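Local coordinates for oxetanocin-like protein (Pyrococcus furiosus, PDB 1XX7) that probably hydrolyses 2'-deoxyribonucleoside 5'-phosphates to deoxyribonucleosides and phosphate as a metal-dependent HD-domain phosphohydrolase, at the interface of chains A and B. Sequence-based numbering; all coordinates share one arbitrary frame. Chains: chain A/B, oxetanocin-like protein.

Contact 1: the interface of chains A and B. Residues chain A 50, 65, 69; chain B 66, 70, 73-74, 110.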
ATOM      1  N   LEU A  50      19.651   5.671  22.828  1.00 26.94           N
ATOM      2  CA  LEU A  50      20.111   7.004  23.181  1.00 25.85           C
ATOM      3  C   LEU A  50      19.365   7.565  24.379  1.00 27.50           C
ATOM      4  O   LEU A  50      19.976   7.996  25.348  1.00 28.85           O
ATOM      5  CB  LEU A  50      19.932   7.931  21.992  1.00 30.04           C
ATOM      6  CG  LEU A  50      20.370   9.397  22.121  1.00 33.06           C
ATOM      7  CD1 LEU A  50      21.842   9.471  22.472  1.00 37.37           C
ATOM      8  CD2 LEU A  50      20.124  10.084  20.820  1.00 35.01           C
ATOM      9  N   VAL A  65      28.235   4.802  25.419  1.00 25.22           N
ATOM     10  CA  VAL A  65      27.187   5.207  24.525  1.00 25.27           C
ATOM     11  C   VAL A  65      27.560   4.983  23.080  1.00 23.97           C
ATOM     12  O   VAL A  65      26.734   4.524  22.306  1.00 20.15           O
ATOM     13  CB  VAL A  65      26.777   6.655  24.770  1.00 29.57           C
ATOM     14  CG1 VAL A  65      25.682   7.100  23.749  1.00 28.94           C
ATOM     15  CG2 VAL A  65      26.274   6.808  26.213  1.00 28.22           C
ATOM     16  N   LEU A  69      25.230   2.674  20.640  1.00 22.43           N
ATOM     17  CA  LEU A  69      24.674   3.163  19.385  1.00 19.87           C
ATOM     18  C   LEU A  69      25.181   2.362  18.209  1.00 19.08           C
ATOM     19  O   LEU A  69      24.380   2.031  17.301  1.00 18.69           O
ATOM     20  CB  LEU A  69      24.936   4.664  19.181  1.00 22.91           C
ATOM     21  CG  LEU A  69      24.434   5.577  20.297  1.00 25.10           C
ATOM     22  CD1 LEU A  69      24.875   7.057  20.040  1.00 25.04           C
ATOM     23  CD2 LEU A  69      22.944   5.459  20.464  1.00 25.19           C
TER
ATOM     24  N   GLU B  66      30.851   8.783  18.653  1.00 22.23           N
ATOM     25  CA  GLU B  66      29.660   8.889  19.474  1.00 22.86           C
ATOM     26  C   GLU B  66      28.808  10.116  19.111  1.00 23.22           C
ATOM     27  O   GLU B  66      27.610   9.982  18.940  1.00 21.01           O
ATOM     28  CB  GLU B  66      30.013   8.972  20.960  1.00 22.72           C
ATOM     29  CG  GLU B  66      28.778   9.176  21.825  1.00 26.47           C
ATOM     30  CD  GLU B  66      29.096   9.261  23.300  1.00 29.41           C
ATOM     31  OE1 GLU B  66      30.178   8.811  23.683  1.00 30.36           O
ATOM     32  OE2 GLU B  66      28.256   9.775  24.069  1.00 31.29           O
ATOM     33  N   LYS B  70      24.978  10.346  17.410  1.00 20.94           N
ATOM     34  CA  LYS B  70      23.845  11.015  18.055  1.00 19.53           C
ATOM     35  C   LYS B  70      23.213  12.041  17.124  1.00 21.61           C
ATOM     36  O   LYS B  70      21.990  12.133  17.029  1.00 18.29           O
ATOM     37  CB  LYS B  70      24.262  11.739  19.340  1.00 21.99           C
ATOM     38  CG  LYS B  70      24.760  10.852  20.478  1.00 23.91           C
ATOM     39  CD  LYS B  70      25.182  11.750  21.642  1.00 25.95           C
ATOM     40  CE  LYS B  70      25.526  11.002  22.893  1.00 29.41           C
ATOM     41  NZ  LYS B  70      26.042  11.910  23.967  1.00 31.13           N
ATOM     42  N   ILE B  73      21.157  10.332  14.437  1.00 22.27           N
ATOM     43  CA  ILE B  73      19.902   9.854  15.006  1.00 25.51           C
ATOM     44  C   ILE B  73      18.827  10.952  15.156  1.00 26.49           C
ATOM     45  O   ILE B  73      17.652  10.696  14.873  1.00 27.35           O
ATOM     46  CB  ILE B  73      20.135   9.168  16.376  1.00 21.38           C
ATOM     47  CG1 ILE B  73      20.923   7.880  16.174  1.00 18.37           C
ATOM     48  CG2 ILE B  73      18.788   8.876  17.066  1.00 23.37           C
ATOM     49  CD1 ILE B  73      21.599   7.400  17.417  1.00 15.95           C
ATOM     50  N   ILE B  74      19.239  12.162  15.571  1.00 25.87           N
ATOM     51  CA  ILE B  74      18.294  13.253  15.861  1.00 20.20           C
ATOM     52  C   ILE B  74      18.066  14.236  14.719  1.00 18.92           C
ATOM     53  O   ILE B  74      17.153  15.055  14.802  1.00 17.76           O
ATOM     54  CB  ILE B  74      18.638  14.014  17.200  1.00 22.13           C
ATOM     55  CG1 ILE B  74      19.989  14.764  17.168  1.00 23.08           C
ATOM     56  CG2 ILE B  74      18.664  13.035  18.367  1.00 24.71           C
ATOM     57  CD1 ILE B  74      19.897  16.208  16.696  1.00 26.42           C
ATOM     58  N   TYR B 110      18.759  18.332  22.623  1.00 50.84           N
ATOM     59  CA  TYR B 110      19.402  18.025  21.340  1.00 51.40           C
ATOM     60  C   TYR B 110      19.502  19.244  20.386  1.00 47.44           C
ATOM     61  O   TYR B 110      19.988  19.125  19.252  1.00 43.74           O
ATOM     62  CB  TYR B 110      18.703  16.806  20.698  1.00 57.63           C
ATOM     63  CG  TYR B 110      18.835  15.543  21.576  1.00 59.63           C
ATOM     64  CD1 TYR B 110      20.082  15.119  22.024  1.00 60.68           C
ATOM     65  CD2 TYR B 110      17.720  14.797  21.963  1.00 61.27           C
ATOM     66  CE1 TYR B 110      20.226  13.987  22.828  1.00 61.75           C
ATOM     67  CE2 TYR B 110      17.853  13.637  22.782  1.00 61.67           C
ATOM     68  CZ  TYR B 110      19.121  13.250  23.215  1.00 61.49           C
ATOM     69  OH  TYR B 110      19.322  12.133  24.042  1.00 62.33           O
TER

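Contact 2: the interface of chains A and B. Residues chain A 44, 47-48, 51, 138; chain B 13-14, 16.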
ATOM      1  N   ARG A  44      14.214   3.459  15.457  1.00 19.79           N
ATOM      2  CA  ARG A  44      13.674   3.795  16.797  1.00 16.96           C
ATOM      3  C   ARG A  44      14.391   3.046  17.921  1.00 17.48           C
ATOM      4  O   ARG A  44      14.481   3.556  19.056  1.00 21.49           O
ATOM      5  CB  ARG A  44      12.160   3.641  16.921  1.00 15.03           C
ATOM      6  CG  ARG A  44      11.629   4.468  18.078  1.00 15.08           C
ATOM      7  CD  ARG A  44      10.153   4.652  18.104  1.00 13.34           C
ATOM      8  NE  ARG A  44       9.472   3.390  18.316  1.00 16.30           N
ATOM      9  CZ  ARG A  44       8.157   3.249  18.441  1.00 14.82           C
ATOM     10  NH1 ARG A  44       7.364   4.310  18.478  1.00 17.65           N
ATOM     11  NH2 ARG A  44       7.650   2.040  18.591  1.00 20.05           N
ATOM     12  N   PHE A  47      17.220   5.296  18.499  1.00 20.55           N
ATOM     13  CA  PHE A  47      16.644   6.387  19.268  1.00 18.69           C
ATOM     14  C   PHE A  47      16.392   6.046  20.751  1.00 19.06           C
ATOM     15  O   PHE A  47      16.657   6.862  21.640  1.00 21.02           O
ATOM     16  CB  PHE A  47      15.363   6.942  18.622  1.00 19.67           C
ATOM     17  CG  PHE A  47      14.747   8.050  19.398  1.00 23.21           C
ATOM     18  CD1 PHE A  47      15.224   9.324  19.294  1.00 26.69           C
ATOM     19  CD2 PHE A  47      13.727   7.810  20.303  1.00 22.28           C
ATOM     20  CE1 PHE A  47      14.655  10.366  20.068  1.00 26.30           C
ATOM     21  CE2 PHE A  47      13.173   8.841  21.040  1.00 25.45           C
ATOM     22  CZ  PHE A  47      13.633  10.122  20.906  1.00 20.99           C
ATOM     23  N   ILE A  48      15.787   4.893  21.004  1.00 21.61           N
ATOM     24  CA  ILE A  48      15.406   4.532  22.353  1.00 19.79           C
ATOM     25  C   ILE A  48      16.679   4.265  23.159  1.00 19.47           C
ATOM     26  O   ILE A  48      16.759   4.643  24.329  1.00 19.93           O
ATOM     27  CB  ILE A  48      14.490   3.273  22.387  1.00 19.54           C
ATOM     28  CG1 ILE A  48      13.109   3.599  21.832  1.00 20.72           C
ATOM     29  CG2 ILE A  48      14.385   2.690  23.836  1.00 14.17           C
ATOM     30  CD1 ILE A  48      12.322   2.398  21.447  1.00 20.62           C
ATOM     31  N   LEU A  51      18.045   7.567  24.289  1.00 25.76           N
ATOM     32  CA  LEU A  51      17.179   8.017  25.361  1.00 31.16           C
ATOM     33  C   LEU A  51      17.434   7.255  26.687  1.00 30.76           C
ATOM     34  O   LEU A  51      17.600   7.864  27.747  1.00 27.60           O
ATOM     35  CB  LEU A  51      15.705   7.851  24.943  1.00 34.70           C
ATOM     36  CG  LEU A  51      14.774   8.926  25.476  1.00 39.44           C
ATOM     37  CD1 LEU A  51      15.007  10.302  24.734  1.00 41.91           C
ATOM     38  CD2 LEU A  51      13.294   8.490  25.393  1.00 38.64           C
ATOM     39  N   ILE A 138       5.798  -1.066  22.130  1.00 17.51           N
ATOM     40  CA  ILE A 138       5.174   0.217  21.876  1.00 19.13           C
ATOM     41  C   ILE A 138       4.569   0.247  20.469  1.00 14.40           C
ATOM     42  O   ILE A 138       3.496   0.798  20.293  1.00 16.54           O
ATOM     43  CB  ILE A 138       6.148   1.400  22.101  1.00 21.72           C
ATOM     44  CG1 ILE A 138       6.538   1.507  23.576  1.00 22.80           C
ATOM     45  CG2 ILE A 138       5.494   2.715  21.682  1.00 20.49           C
ATOM     46  CD1 ILE A 138       7.792   2.436  23.858  1.00 22.85           C
TER
ATOM     47  N   ILE B  13       9.104   8.602  22.513  1.00 24.31           N
ATOM     48  CA  ILE B  13       9.255   7.410  21.685  1.00 20.49           C
ATOM     49  C   ILE B  13       8.107   7.352  20.673  1.00 18.87           C
ATOM     50  O   ILE B  13       8.311   6.900  19.562  1.00 19.70           O
ATOM     51  CB  ILE B  13       9.333   6.114  22.562  1.00 18.51           C
ATOM     52  CG1 ILE B  13      10.537   6.167  23.506  1.00 21.16           C
ATOM     53  CG2 ILE B  13       9.374   4.858  21.710  1.00 15.53           C
ATOM     54  CD1 ILE B  13      10.460   5.123  24.657  1.00 24.14           C
ATOM     55  N   LEU B  14       6.904   7.785  21.083  1.00 19.80           N
ATOM     56  CA  LEU B  14       5.761   7.938  20.171  1.00 19.69           C
ATOM     57  C   LEU B  14       6.060   9.011  19.112  1.00 23.81           C
ATOM     58  O   LEU B  14       5.743   8.814  17.948  1.00 21.97           O
ATOM     59  CB  LEU B  14       4.478   8.290  20.930  1.00 21.62           C
ATOM     60  CG  LEU B  14       3.949   7.121  21.772  1.00 27.27           C
ATOM     61  CD1 LEU B  14       2.834   7.586  22.629  1.00 28.11           C
ATOM     62  CD2 LEU B  14       3.472   5.931  20.886  1.00 26.39           C
ATOM     63  N   ALA B  16       9.129   9.840  18.023  1.00 19.14           N
ATOM     64  CA  ALA B  16      10.064   9.234  17.062  1.00 19.49           C
ATOM     65  C   ALA B  16       9.390   8.189  16.133  1.00 18.66           C
ATOM     66  O   ALA B  16       9.793   8.035  14.971  1.00 21.45           O
ATOM     67  CB  ALA B  16      11.324   8.632  17.794  1.00 20.85           C
TER

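Contact 3: the interface of chains A and B. Residues chain A 16, 19, 39, 42-43, 73, 77; chain B 43, 47.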
ATOM      1  N   ALA A  16      22.413  -2.140   3.631  1.00 23.40           N
ATOM      2  CA  ALA A  16      21.550  -1.429   4.576  1.00 24.83           C
ATOM      3  C   ALA A  16      20.237  -0.885   3.956  1.00 23.28           C
ATOM      4  O   ALA A  16      19.207  -0.798   4.627  1.00 24.88           O
ATOM      5  CB  ALA A  16      22.344  -0.238   5.256  1.00 21.39           C
ATOM      6  N   LEU A  19      17.127  -3.114   4.244  1.00 18.54           N
ATOM      7  CA  LEU A  19      16.318  -2.952   5.449  1.00 16.90           C
ATOM      8  C   LEU A  19      15.221  -1.960   5.313  1.00 16.20           C
ATOM      9  O   LEU A  19      14.296  -1.998   6.117  1.00 13.03           O
ATOM     10  CB  LEU A  19      17.161  -2.544   6.660  1.00 18.97           C
ATOM     11  CG  LEU A  19      18.273  -3.476   7.127  1.00 21.58           C
ATOM     12  CD1 LEU A  19      18.744  -3.045   8.538  1.00 21.71           C
ATOM     13  CD2 LEU A  19      17.845  -4.881   7.129  1.00 21.39           C
ATOM     14  N   ALA A  39      14.378  -1.278   8.934  1.00 16.15           N
ATOM     15  CA  ALA A  39      15.025   0.001   9.115  1.00 17.48           C
ATOM     16  C   ALA A  39      14.218   0.961   9.984  1.00 16.18           C
ATOM     17  O   ALA A  39      14.795   1.683  10.778  1.00 17.58           O
ATOM     18  CB  ALA A  39      15.293   0.614   7.806  1.00 19.25           C
ATOM     19  N   SER A  42      14.728  -0.389  13.413  1.00 14.96           N
ATOM     20  CA  SER A  42      16.105  -0.166  13.822  1.00 18.95           C
ATOM     21  C   SER A  42      16.456   1.277  14.107  1.00 20.13           C
ATOM     22  O   SER A  42      17.291   1.548  15.002  1.00 19.82           O
ATOM     23  CB  SER A  42      17.080  -0.691  12.770  1.00 18.22           C
ATOM     24  OG  SER A  42      16.987  -2.077  12.649  1.00 22.67           O
ATOM     25  N   TYR A  43      15.841   2.187  13.358  1.00 18.76           N
ATOM     26  CA  TYR A  43      15.891   3.604  13.676  1.00 17.19           C
ATOM     27  C   TYR A  43      15.421   3.917  15.098  1.00 20.23           C
ATOM     28  O   TYR A  43      16.119   4.649  15.852  1.00 16.40           O
ATOM     29  CB  TYR A  43      15.062   4.470  12.713  1.00 17.34           C
ATOM     30  CG  TYR A  43      15.038   5.857  13.258  1.00 15.53           C
ATOM     31  CD1 TYR A  43      16.200   6.640  13.229  1.00 18.39           C
ATOM     32  CD2 TYR A  43      13.959   6.334  13.917  1.00 12.34           C
ATOM     33  CE1 TYR A  43      16.235   7.891  13.807  1.00 17.04           C
ATOM     34  CE2 TYR A  43      13.982   7.607  14.514  1.00 12.97           C
ATOM     35  CZ  TYR A  43      15.142   8.364  14.441  1.00 16.90           C
ATOM     36  OH  TYR A  43      15.225   9.592  15.021  1.00 18.23           O
ATOM     37  N   ILE A  73      22.528   0.130  15.710  1.00 20.55           N
ATOM     38  CA  ILE A  73      22.609   0.292  14.278  1.00 24.49           C
ATOM     39  C   ILE A  73      22.832  -1.009  13.549  1.00 21.89           C
ATOM     40  O   ILE A  73      22.150  -1.275  12.543  1.00 23.75           O
ATOM     41  CB  ILE A  73      23.680   1.333  13.877  1.00 23.52           C
ATOM     42  CG1 ILE A  73      23.227   2.713  14.299  1.00 21.67           C
ATOM     43  CG2 ILE A  73      23.897   1.345  12.337  1.00 27.21           C
ATOM     44  CD1 ILE A  73      24.363   3.713  14.357  1.00 24.21           C
ATOM     45  N   LEU A  77      21.021  -5.832  11.065  1.00 17.43           N
ATOM     46  CA  LEU A  77      21.543  -5.664   9.723  1.00 22.80           C
ATOM     47  C   LEU A  77      21.744  -6.997   8.962  1.00 27.32           C
ATOM     48  O   LEU A  77      21.651  -7.033   7.726  1.00 25.26           O
ATOM     49  CB  LEU A  77      22.852  -4.906   9.797  1.00 26.03           C
ATOM     50  CG  LEU A  77      23.475  -4.368   8.517  1.00 30.45           C
ATOM     51  CD1 LEU A  77      22.441  -3.669   7.555  1.00 29.95           C
ATOM     52  CD2 LEU A  77      24.588  -3.408   8.945  1.00 32.06           C
TER
ATOM     53  N   TYR B  43      17.734   5.903   9.396  1.00 17.08           N
ATOM     54  CA  TYR B  43      18.419   4.679   9.731  1.00 14.73           C
ATOM     55  C   TYR B  43      19.731   4.598   8.905  1.00 16.79           C
ATOM     56  O   TYR B  43      20.781   4.373   9.453  1.00 17.34           O
ATOM     57  CB  TYR B  43      17.595   3.375   9.457  1.00 16.07           C
ATOM     58  CG  TYR B  43      18.566   2.219   9.600  1.00 16.20           C
ATOM     59  CD1 TYR B  43      19.065   1.869  10.865  1.00 16.34           C
ATOM     60  CD2 TYR B  43      19.102   1.588   8.493  1.00 14.59           C
ATOM     61  CE1 TYR B  43      20.030   0.877  11.008  1.00 18.54           C
ATOM     62  CE2 TYR B  43      20.059   0.589   8.628  1.00 16.47           C
ATOM     63  CZ  TYR B  43      20.534   0.251   9.889  1.00 16.17           C
ATOM     64  OH  TYR B  43      21.502  -0.730  10.013  1.00 17.42           O
ATOM     65  N   PHE B  47      23.805   4.721   9.587  1.00 21.14           N
ATOM     66  CA  PHE B  47      24.711   3.657   9.138  1.00 20.79           C
ATOM     67  C   PHE B  47      25.898   4.199   8.315  1.00 22.65           C
ATOM     68  O   PHE B  47      27.067   3.765   8.494  1.00 16.53           O
ATOM     69  CB  PHE B  47      23.959   2.600   8.307  1.00 20.60           C
ATOM     70  CG  PHE B  47      24.860   1.493   7.792  1.00 20.53           C
ATOM     71  CD1 PHE B  47      25.329   0.517   8.644  1.00 24.54           C
ATOM     72  CD2 PHE B  47      25.274   1.460   6.459  1.00 23.25           C
ATOM     73  CE1 PHE B  47      26.205  -0.495   8.193  1.00 24.29           C
ATOM     74  CE2 PHE B  47      26.105   0.427   5.986  1.00 23.21           C
ATOM     75  CZ  PHE B  47      26.566  -0.550   6.850  1.00 23.44           C
TER

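Contact 1: the interface of chains A and B
A:Leu50 and A:Leu69 both pack on the aliphatic chain of B:Lys70, and A:Leu69 also meets the tip of B:Ile73; these contacts form the apolar centre. CG of B:Lys70 touches both leucines, lying 3.8 Å from A:Leu50 CD1 and 3.8 Å from A:Leu69 CD1, and the lysine crosses each at about a right angle. The other branch of A:Leu69, CD2, packs against B:Ile73 CD1 at 3.9 Å. A:Leu50 projects from helix 38-58 with CG anti to the backbone N (chi1 -179°), which carries its fork across to chain B; there CD2 meets B:Ile74 CG2 at 4.1 Å. B:Tyr110 approaches from the opposite direction, with its hydroxyl OH 3.5 Å from A:Leu50 CG, but this tyrosine is poorly ordered and the contact is less certain.

Farther out, the extended B:Lys70 chain brings CE to 4.0 Å from A:Val65 CG1. Its amino group NZ then forms a salt bridge, weak as a hydrogen bond, with carboxylate OE2 of B:Glu66 at 3.1 Å within chain B. A:Val65 packs obliquely against that carboxylate, so the ion pair borders the apolar patch. The site joins helix 65-74 of chain B to helices 38-58 and 65-74 of chain A, and probably helps hold the dimer together.

Contact 2: the interface of chains A and B
With chi1 at -159° and a bend at chi3 (65°), A:Arg44 lays its chain across B:Ile13 at about a right angle and brings the guanidinium to that residue's backbone. B:Ile13 holds CG2 anti to its own backbone N, which turns this methyl toward A:Arg44, A:Ile48 and A:Ile138. NH1 of the guanidinium donates a hydrogen bond to B:Ile13 O at 3.0 Å. The bond is moderately bent (143° at H): the donor stands above the carbonyl plane, and the oxygen is itself tilted from the guanidinium plane, so neither group offers its most direct approach.

B:Ile13 CG2 also lies over one guanidinium face near its rim, and it is 3.7 Å from A:Arg44 CD. The same methyl meets A:Ile138 CD1 at 3.6 Å and A:Ile48 CD1 at 3.8 Å, both isoleucines crossing B:Ile13 at roughly right angles. On its other branch, CG1 reaches A:Leu51 CD2 at 4.1 Å. Beside this cluster, B:Leu14 CD2 packs on A:Ile138 CG2 at 3.9 Å. One helical turn on from B:Ile13, B:Ala16 CB sits over the face of the A:Phe47 ring, 3.8 Å from its centroid, in a CH-pi contact.

Helix 10-21 of chain B is thus docked against helices 38-58 and 123-145 of chain A. Apolar packing and a backbone-directed arginine bond together probably stabilise the homodimer.

Contact 3: the interface of chains A and B
B:Phe47 and A:Leu77 meet in the apolar centre, where branch CD2 of the leucine touches ring atom CE1 at 3.4 Å while the two side chains cross at about a right angle. A:Ile73 supports the start of the phenylalanine, with its CG2 methyl 4.0 Å from B:Phe47 CA. A:Ala16 CB lies on the same side of the ring as A:Leu77, 3.6 Å from B:Phe47 CD2.

Next to this core, B:Tyr43 inserts its ring among chain A side chains. A:Leu19 CD1 and A:Ser42 CB lie on one side of the ring plane, at different parts of the rim: the leucine methyl is 3.9 Å from B:Tyr43 CE2, and the serine carbon is 3.8 Å from B:Tyr43 CD1. A:Ala39 CB is on that side too, nearer the tyrosine backbone, and packs against B:Tyr43 CB at 4.0 Å. B:Tyr43 has CG anti to its backbone N (chi1 169°), and this directs the ring away from its own helix, into chain A.

At the polar end, phenolic OH of B:Tyr43 donates a hydrogen bond to A:Ile73 O at 2.7 Å. The oxygen lies in the ring plane at its edge; seen from the acceptor, the C=O...OH angle is 149° and the donor is tilted 28° from the carbonyl plane.

The acceptor belongs to helix 65-74, two residues before A:His75, which with A:Asp76 forms the HD pair that binds nickel; A:Leu77 follows directly. The tyrosine from helix 38-58 of chain B therefore packs against the segment leading into these nickel ligands of its partner.

The centres of the C-alpha atoms of contact 1 and contact 2 are about 12 Å apart, and contact 3 lies about 14 Å from each, so the three are neighbouring parts of one two-fold interface. Helix 38-58 contributes to all of them. The Phe47-Ala16 pairing of contacts 2 and 3 is one contact and its two-fold twin, whereas Ile73 takes part in two different patches, contacts 1 and 3. Since the protein is a homodimer, this pair is a plausible dimer within the six-chain deposited assembly. Helices 38-58 and 123-145 carry the metal ligands His41 and Asp132, and helix 65-74 ends just before His75.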